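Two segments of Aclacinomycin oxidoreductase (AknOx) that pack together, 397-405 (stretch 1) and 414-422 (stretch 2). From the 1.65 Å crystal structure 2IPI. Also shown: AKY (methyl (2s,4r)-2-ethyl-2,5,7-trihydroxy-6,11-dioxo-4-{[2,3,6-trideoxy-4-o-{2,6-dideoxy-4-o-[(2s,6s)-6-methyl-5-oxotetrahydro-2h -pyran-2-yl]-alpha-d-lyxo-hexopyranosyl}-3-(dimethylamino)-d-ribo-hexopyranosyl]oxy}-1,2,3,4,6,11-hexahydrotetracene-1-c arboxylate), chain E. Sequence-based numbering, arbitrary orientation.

Stretch 1, residues 397-405: YSYGGKVNS
Stretch 2 414-422: AQRDSIIKV

Two antiparallel segments begin as a sheet and end as a side-chain-mediated contact. Tyr397 and Lys421 form the hydrogen-bonded pair, CA atoms 5.0 Å apart, with Tyr397 N to Lys421 O at 2.8 Å and Lys421 N to Tyr397 O at 3.0 Å. Ser398 faces Ile420 as the non-hydrogen-bonded pair. Beyond it the ladder frays: Tyr399 N reaches Ile419 O at 3.2 Å, a weak bond bent to 133°.

Tyr397 (chi1 m, chi2 79°) and Lys421 share one face of the sheet, CB to CB 4.2 Å; the tyrosine's OH lies 3.2 Å from AKY C40. Tyr399, phi/psi -150/-165 and chi1 t at -154°, points toward stretch 2. Lys421 CE lies over one face of the Tyr399 ring, 3.6 Å from Tyr399 CZ, in a CH-pi contact reached with all four lysine chi angles between wells. Water 1 links Tyr399 OH to Gln415 O.

Gly400, at 83/-132, brings CA to 3.2 Å from Ser418 O; a CB would clash with that oxygen and jam against the preceding carbonyl.

After the 3-10 segment 402-403, side chains replace the ladder. Asn404, chi1 m and chi2 8°, donates a hydrogen bond from ND2 to Ser418 O at 3.2 Å, while its OD1 accepts from water 3. Arg416 (m, m, t, chi4 151°) starts sideways, but its NH1 reaches Val403 O at 2.9 Å, edge-on.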

# COMPACT_ATOMS: atom_id res chain seq x y z
N TYR A 397 -0.24 -12.37 1.69
CA TYR A 397 -1.57 -11.83 1.98
C TYR A 397 -2.67 -12.49 1.17
O TYR A 397 -2.58 -12.60 -0.05
CB TYR A 397 -1.61 -10.31 1.70
CG TYR A 397 -0.56 -9.58 2.49
CD1 TYR A 397 0.78 -9.58 2.10
CD2 TYR A 397 -0.91 -8.92 3.65
CE1 TYR A 397 1.74 -8.91 2.85
CE2 TYR A 397 0.04 -8.25 4.40
CZ TYR A 397 1.36 -8.25 4.00
OH TYR A 397 2.29 -7.57 4.76
N SER A 398 -3.71 -12.94 1.87
CA SER A 398 -4.91 -13.35 1.16
C SER A 398 -5.40 -12.11 0.39
O SER A 398 -5.31 -11.01 0.95
CB SER A 398 -5.97 -13.91 2.09
OG SER A 398 -6.44 -12.93 3.01
N TYR A 399 -5.84 -12.29 -0.83
CA TYR A 399 -6.20 -11.18 -1.73
C TYR A 399 -7.31 -11.61 -2.68
O TYR A 399 -7.99 -12.62 -2.49
CB TYR A 399 -4.98 -10.72 -2.53
CG TYR A 399 -5.01 -9.28 -2.99
CD1 TYR A 399 -4.84 -8.98 -4.35
CD2 TYR A 399 -5.19 -8.20 -2.13
CE1 TYR A 399 -4.86 -7.68 -4.82
CE2 TYR A 399 -5.20 -6.89 -2.59
CZ TYR A 399 -5.03 -6.63 -3.94
OH TYR A 399 -5.05 -5.33 -4.39
N GLY A 400 -7.51 -10.81 -3.74
CA GLY A 400 -8.56 -11.18 -4.68
C GLY A 400 -9.91 -10.70 -4.18
O GLY A 400 -10.03 -9.55 -3.76
N GLY A 401 -10.93 -11.57 -4.20
CA GLY A 401 -12.21 -11.12 -3.66
C GLY A 401 -12.93 -10.19 -4.63
O GLY A 401 -12.93 -10.33 -5.85
N LYS A 402 -13.57 -9.18 -4.04
CA LYS A 402 -14.24 -8.13 -4.78
C LYS A 402 -13.27 -7.33 -5.64
O LYS A 402 -13.72 -6.75 -6.63
CB LYS A 402 -15.00 -7.24 -3.78
CG LYS A 402 -15.83 -6.12 -4.39
CD LYS A 402 -17.27 -6.54 -4.60
CE LYS A 402 -18.00 -6.59 -3.24
NZ LYS A 402 -19.34 -7.23 -3.45
N VAL A 403 -11.99 -7.23 -5.29
CA VAL A 403 -11.09 -6.46 -6.16
C VAL A 403 -11.10 -7.01 -7.58
O VAL A 403 -10.88 -6.28 -8.55
CB VAL A 403 -9.64 -6.47 -5.65
CG1 VAL A 403 -9.02 -7.85 -5.73
CG2 VAL A 403 -8.80 -5.47 -6.44
N ASN A 404 -11.34 -8.32 -7.71
CA ASN A 404 -11.23 -8.97 -9.00
C ASN A 404 -12.50 -8.87 -9.83
O ASN A 404 -12.65 -9.56 -10.83
CB ASN A 404 -10.88 -10.47 -8.80
CG ASN A 404 -9.44 -10.65 -8.39
OD1 ASN A 404 -8.71 -9.70 -8.10
ND2 ASN A 404 -8.99 -11.91 -8.36
N SER A 405 -13.39 -7.99 -9.40
CA SER A 405 -14.72 -7.83 -9.98
C SER A 405 -14.72 -6.61 -10.91
O SER A 405 -15.57 -6.49 -11.78
CB SER A 405 -15.81 -7.67 -8.92
OG SER A 405 -15.66 -8.52 -7.79
N ALA A 414 -4.47 -1.94 -12.12
CA ALA A 414 -4.69 -2.94 -13.15
C ALA A 414 -4.83 -4.35 -12.60
O ALA A 414 -5.62 -5.15 -13.11
CB ALA A 414 -3.54 -2.90 -14.15
N GLN A 415 -4.07 -4.67 -11.57
CA GLN A 415 -4.00 -6.05 -11.10
C GLN A 415 -5.33 -6.54 -10.57
O GLN A 415 -5.62 -6.47 -9.38
CB GLN A 415 -2.90 -6.15 -10.04
CG GLN A 415 -1.50 -5.99 -10.62
CD GLN A 415 -0.99 -4.57 -10.62
OE1 GLN A 415 0.14 -4.29 -11.05
NE2 GLN A 415 -1.80 -3.62 -10.13
N ARG A 416 -6.18 -7.07 -11.45
CA ARG A 416 -7.50 -7.51 -11.00
C ARG A 416 -7.72 -9.00 -11.19
O ARG A 416 -8.85 -9.42 -11.43
CB ARG A 416 -8.59 -6.68 -11.72
CG ARG A 416 -8.44 -5.19 -11.43
CD ARG A 416 -8.77 -4.82 -9.99
NE ARG A 416 -8.89 -3.36 -9.87
CZ ARG A 416 -9.66 -2.74 -8.98
NH1 ARG A 416 -10.39 -3.44 -8.14
NH2 ARG A 416 -9.69 -1.40 -8.97
N ASP A 417 -6.69 -9.83 -11.06
CA ASP A 417 -6.96 -11.29 -11.15
C ASP A 417 -5.82 -12.03 -10.45
O ASP A 417 -5.26 -12.97 -11.01
CB ASP A 417 -7.17 -11.75 -12.58
CG ASP A 417 -7.49 -13.21 -12.79
OD1 ASP A 417 -6.84 -13.86 -13.64
OD2 ASP A 417 -8.39 -13.78 -12.13
N SER A 418 -5.52 -11.55 -9.25
CA SER A 418 -4.54 -12.16 -8.37
C SER A 418 -5.22 -12.75 -7.13
O SER A 418 -6.28 -12.28 -6.71
CB SER A 418 -3.45 -11.16 -7.97
OG SER A 418 -2.66 -10.82 -9.10
N ILE A 419 -4.59 -13.78 -6.56
CA ILE A 419 -5.17 -14.53 -5.45
C ILE A 419 -4.43 -14.25 -4.14
O ILE A 419 -4.99 -14.43 -3.05
CB ILE A 419 -5.15 -16.04 -5.71
CG1 ILE A 419 -3.76 -16.68 -5.63
CG2 ILE A 419 -5.80 -16.38 -7.05
CD1 ILE A 419 -3.71 -18.11 -6.17
N ILE A 420 -3.17 -13.83 -4.26
CA ILE A 420 -2.31 -13.53 -3.13
C ILE A 420 -1.33 -12.41 -3.43
O ILE A 420 -0.83 -12.31 -4.55
CB ILE A 420 -1.52 -14.78 -2.71
CG1 ILE A 420 -2.37 -15.94 -2.21
CG2 ILE A 420 -0.47 -14.44 -1.65
CD1 ILE A 420 -1.77 -17.31 -2.46
N LYS A 421 -1.04 -11.56 -2.45
CA LYS A 421 -0.02 -10.52 -2.60
C LYS A 421 1.16 -10.80 -1.67
O LYS A 421 0.95 -11.19 -0.52
CB LYS A 421 -0.62 -9.17 -2.25
CG LYS A 421 -0.45 -8.10 -3.33
CD LYS A 421 -0.36 -6.75 -2.63
CE LYS A 421 -1.67 -6.01 -2.83
NZ LYS A 421 -1.53 -4.68 -3.44
N VAL A 422 2.39 -10.57 -2.14
CA VAL A 422 3.54 -10.83 -1.26
C VAL A 422 4.38 -9.58 -1.08
O VAL A 422 4.51 -8.75 -1.98
CB VAL A 422 4.41 -12.01 -1.73
CG1 VAL A 422 3.59 -13.03 -2.51
CG2 VAL A 422 5.58 -11.56 -2.58
O15 AKY E . 0.88 -4.36 2.66
C42 AKY E . 1.50 -4.14 3.71
C40 AKY E . 0.91 -4.72 5.02
C38 AKY E . 1.74 -4.53 6.22
C39 AKY E . 2.99 -3.60 3.77
C41 AKY E . 4.09 -3.79 3.02
O14 AKY E . 3.39 -3.10 5.02
C37 AKY E . 3.13 -4.02 6.07
O13 AKY E . 3.58 -3.56 7.32
C35 AKY E . 4.91 -3.85 7.63
C34 AKY E . 5.06 -4.96 8.68
C36 AKY E . 3.99 -5.91 8.61
O11 AKY E . 5.22 -4.46 10.11
C33 AKY E . 5.70 -2.59 7.97
O12 AKY E . 5.66 -1.46 6.97
C32 AKY E . 5.59 -2.21 9.31
C31 AKY E . 6.08 -3.20 10.18
O7 AKY E . 10.50 -6.27 13.83
C7 AKY E . 11.04 -5.52 14.92
C8 AKY E . 10.04 -5.43 16.00
C9 AKY E . 10.04 -6.69 16.82
O9 AKY E . 9.95 -7.74 15.93
C13 AKY E . 8.93 -6.62 17.81
C14 AKY E . 7.66 -6.54 16.95
C20 AKY E . 12.26 -6.26 15.35
C19 AKY E . 12.39 -6.91 16.58
C10 AKY E . 11.30 -6.71 17.60
C11 AKY E . 13.59 -7.53 16.93
C18 AKY E . 14.69 -7.49 16.07
C17 AKY E . 14.58 -6.84 14.83
C6 AKY E . 13.36 -6.25 14.50
O6 AKY E . 13.22 -5.60 13.32
C12 AKY E . 15.91 -8.08 16.47
O3 AKY E . 16.03 -8.68 17.56
C15 AKY E . 17.04 -7.97 15.61
C1 AKY E . 18.26 -8.48 16.03
C2 AKY E . 19.41 -8.37 15.25
C3 AKY E . 19.30 -7.72 14.02
C16 AKY E . 16.93 -7.31 14.37
C5 AKY E . 15.70 -6.74 13.97
O5 AKY E . 15.51 -6.09 12.92
C4 AKY E . 18.09 -7.20 13.58
O4 AKY E . 18.06 -6.58 12.38
O18 AKY E . 7.46 -3.56 10.02
C45 AKY E . 10.23 -5.43 12.69
C43 AKY E . 11.56 -5.36 18.27
O16 AKY E . 12.06 -4.42 17.65
O17 AKY E . 11.27 -5.18 19.59
C44 AKY E . 12.49 -4.83 20.25
O19 AKY E . 9.45 -4.30 13.00
C47 AKY E . 8.95 -5.41 10.51
N11 AKY E . 9.66 -5.14 9.25
C52 AKY E . 9.36 -5.93 8.10
C51 AKY E . 10.03 -3.80 8.96
C46 AKY E . 9.55 -6.27 11.62
C48 AKY E . 7.96 -4.39 11.09
C49 AKY E . 8.66 -3.50 12.11
C50 AKY E . 9.09 -2.08 11.73
O HOH W 1 -4.72 -4.85 -7.03
O HOH W 2 -4.16 -2.66 -3.59
O HOH W 3 -5.85 -8.77 -7.63